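Local coordinates for type-iv like pilin ttha1219 (Thermus thermophilus, PDB 5G23), which is a type IV pilin-like protein that resembles type II secretion pseudopilins and probably takes part in pilus assembly linked to DNA uptake in natural competence, at the interface of chains A and B. Sequence-based numbering; all coordinates share one arbitrary frame. Chains: chain A/B, Type-iv like pilin ttha1219.

The interface of chains A and B. Residues chain A 44, 47-48, 51; chain B 44, 48, 51, 135, 140.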
ATOM      1  N   ARG A  44      16.709  -1.950   1.560  1.00 24.03           N
ATOM      2  CA  ARG A  44      15.806  -0.973   2.056  1.00 23.26           C
ATOM      3  C   ARG A  44      15.075  -0.208   0.940  1.00 21.61           C
ATOM      4  O   ARG A  44      13.857   0.011   1.007  1.00 20.27           O
ATOM      5  CB  ARG A  44      16.604   0.005   2.914  1.00 22.82           C
ATOM      6  CG  ARG A  44      15.799   1.105   3.501  1.00 22.54           C
ATOM      7  CD  ARG A  44      16.654   2.041   4.350  1.00 23.27           C
ATOM      8  NE  ARG A  44      15.897   3.185   4.802  1.00 23.19           N
ATOM      9  CZ  ARG A  44      16.395   4.200   5.468  1.00 24.40           C
ATOM     10  NH1 ARG A  44      17.662   4.220   5.710  1.00 26.12           N
ATOM     11  NH2 ARG A  44      15.636   5.207   5.870  1.00 25.10           N
ATOM     12  N   ASP A  47      12.564  -2.383  -0.810  1.00 20.81           N
ATOM     13  CA  ASP A  47      11.366  -2.546   0.044  1.00 22.07           C
ATOM     14  C   ASP A  47      10.456  -1.310  -0.085  1.00 20.66           C
ATOM     15  O   ASP A  47       9.249  -1.462  -0.145  1.00 19.87           O
ATOM     16  CB  ASP A  47      11.716  -2.824   1.504  1.00 23.36           C
ATOM     17  CG  ASP A  47      12.248  -4.229   1.736  1.00 26.14           C
ATOM     18  OD1 ASP A  47      12.179  -5.123   0.818  1.00 29.18           O
ATOM     19  OD2 ASP A  47      12.770  -4.455   2.840  1.00 27.71           O
ATOM     20  N   GLU A  48      11.061  -0.122  -0.170  1.00 20.60           N
ATOM     21  CA  GLU A  48      10.326   1.115  -0.287  1.00 20.81           C
ATOM     22  C   GLU A  48       9.621   1.142  -1.700  1.00 19.46           C
ATOM     23  O   GLU A  48       8.436   1.494  -1.764  1.00 19.78           O
ATOM     24  CB  GLU A  48      11.177   2.384  -0.130  1.00 22.28           C
ATOM     25  CG  GLU A  48      11.678   2.727   1.262  1.00 24.64           C
ATOM     26  CD  GLU A  48      12.864   3.748   1.295  1.00 27.54           C
ATOM     27  OE1 GLU A  48      13.882   3.498   0.622  1.00 27.64           O
ATOM     28  OE2 GLU A  48      12.871   4.750   2.061  1.00 28.44           O
ATOM     29  N   LEU A  51       6.582  -1.304  -1.414  1.00 15.36           N
ATOM     30  CA  LEU A  51       5.475  -0.705  -0.683  1.00 15.23           C
ATOM     31  C   LEU A  51       4.731   0.269  -1.607  1.00 14.97           C
ATOM     32  O   LEU A  51       3.503   0.297  -1.652  1.00 14.44           O
ATOM     33  CB  LEU A  51       5.965   0.081   0.558  1.00 15.83           C
ATOM     34  CG  LEU A  51       6.392  -0.808   1.741  1.00 16.38           C
ATOM     35  CD1 LEU A  51       7.125   0.052   2.746  1.00 17.04           C
ATOM     36  CD2 LEU A  51       5.134  -1.363   2.381  1.00 16.99           C
TER
ATOM     37  N   ARG B  44      12.848  10.131   5.479  1.00 22.38           N
ATOM     38  CA  ARG B  44      12.756   8.933   4.702  1.00 20.83           C
ATOM     39  C   ARG B  44      12.056   7.760   5.426  1.00 19.36           C
ATOM     40  O   ARG B  44      11.164   7.101   4.877  1.00 17.70           O
ATOM     41  CB  ARG B  44      14.166   8.545   4.233  1.00 20.75           C
ATOM     42  CG  ARG B  44      14.208   7.321   3.388  1.00 20.94           C
ATOM     43  CD  ARG B  44      15.626   6.968   2.963  1.00 22.39           C
ATOM     44  NE  ARG B  44      15.663   5.724   2.235  1.00 22.78           N
ATOM     45  CZ  ARG B  44      16.759   5.053   1.957  1.00 24.03           C
ATOM     46  NH1 ARG B  44      17.919   5.554   2.304  1.00 25.60           N
ATOM     47  NH2 ARG B  44      16.715   3.927   1.272  1.00 24.59           N
ATOM     48  N   GLU B  48       8.377   5.937   4.832  1.00 19.41           N
ATOM     49  CA  GLU B  48       8.205   4.492   4.650  1.00 20.08           C
ATOM     50  C   GLU B  48       7.161   3.907   5.603  1.00 17.34           C
ATOM     51  O   GLU B  48       6.477   2.945   5.278  1.00 16.46           O
ATOM     52  CB  GLU B  48       9.468   3.727   4.919  1.00 21.66           C
ATOM     53  CG  GLU B  48       9.447   2.355   4.316  1.00 25.54           C
ATOM     54  CD  GLU B  48      10.802   1.642   4.436  1.00 28.63           C
ATOM     55  OE1 GLU B  48      11.792   2.183   5.056  1.00 31.39           O
ATOM     56  OE2 GLU B  48      10.883   0.538   3.839  1.00 28.98           O
ATOM     57  N   LEU B  51       3.756   4.712   4.102  1.00 15.23           N
ATOM     58  CA  LEU B  51       3.419   3.771   3.060  1.00 15.91           C
ATOM     59  C   LEU B  51       2.893   2.480   3.705  1.00 15.76           C
ATOM     60  O   LEU B  51       1.914   1.895   3.226  1.00 15.65           O
ATOM     61  CB  LEU B  51       4.630   3.497   2.174  1.00 16.73           C
ATOM     62  CG  LEU B  51       5.017   4.596   1.188  1.00 17.53           C
ATOM     63  CD1 LEU B  51       6.364   4.267   0.577  1.00 18.90           C
ATOM     64  CD2 LEU B  51       3.999   4.701   0.088  1.00 19.21           C
ATOM     65  N   LEU B 135       8.333  -4.618   5.448  1.00 19.61           N
ATOM     66  CA  LEU B 135       9.225  -3.594   5.918  1.00 21.81           C
ATOM     67  C   LEU B 135      10.237  -4.306   6.847  1.00 20.74           C
ATOM     68  O   LEU B 135       9.846  -5.024   7.748  1.00 18.71           O
ATOM     69  CB  LEU B 135       8.399  -2.541   6.766  1.00 24.66           C
ATOM     70  CG  LEU B 135       9.204  -1.369   7.362  1.00 27.19           C
ATOM     71  CD1 LEU B 135       9.764  -0.485   6.305  1.00 29.53           C
ATOM     72  CD2 LEU B 135       8.349  -0.515   8.257  1.00 30.93           C
ATOM     73  N   VAL B 140      16.748  -1.370   8.003  1.00 22.41           N
ATOM     74  CA  VAL B 140      15.573  -0.974   8.808  1.00 21.08           C
ATOM     75  C   VAL B 140      15.262  -2.108   9.734  1.00 19.16           C
ATOM     76  O   VAL B 140      15.122  -3.222   9.304  1.00 19.71           O
ATOM     77  CB  VAL B 140      14.325  -0.646   7.954  1.00 20.47           C
ATOM     78  CG1 VAL B 140      13.139  -0.346   8.818  1.00 19.91           C
ATOM     79  CG2 VAL B 140      14.606   0.482   6.958  1.00 21.70           C
TER
HETATM   80  O   HOH W   1      10.829   6.567   2.115  1.00 25.24           O
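A:Glu48 OE2, one oxygen of the carboxylate, is held by B:Arg44 NE at 3.0 Å and by water 1 at 2.7 Å; the same water reaches the backbone oxygen B:Arg44 O. The NE bond uses the syn lone pair of OE2. The other oxygen, A:Glu48 OE1, meets B:Arg44 NH2 at 2.9 Å in a salt bridge, again on the syn side but 25° out of the carboxylate plane. The grip is thus side-on and two-pronged, with the carboxylate carbon at the edge of the guanidinium and the two planes moderately turned against each other. With CG opposite the backbone N and the chain straight as far as NE, B:Arg44 stretches across to the neighbouring helix. A:Arg44, likewise extended, stacks its guanidinium on one face of B:Arg44's in a slipped overlap, NE over the centre, the planes 6° apart and A:Arg44 CZ 3.6 Å from B:Arg44 CZ. The bound carboxylate probably offsets part of the like charge in this stack. An alanine at B:Arg44 would be likely to leave the carboxylate of A:Glu48 without its cationic mate and strip the cover from one face of the A:Arg44 guanidinium. B:Val140 CG2 packs crosswise against the aliphatic stem of A:Arg44, 3.7 Å from CD. Deeper along the paired helices 44-61, B:Glu48 takes a different course from its twin: its CG lies opposite the backbone N (chi1 -161°), which carries the carboxylate past A:Glu48 CG. Its methylene CG rests on A:Leu51 CD1, and the two glutamate side chains pass nearly at right angles. The helix-to-helix packing belongs to a two-fold interface of the deposited dimer, which need not be the arrangement in a pilus. The two copies of Leu51 meet through their beta carbons, A:Leu51 CB and B:Leu51 CB, 4.0 Å apart.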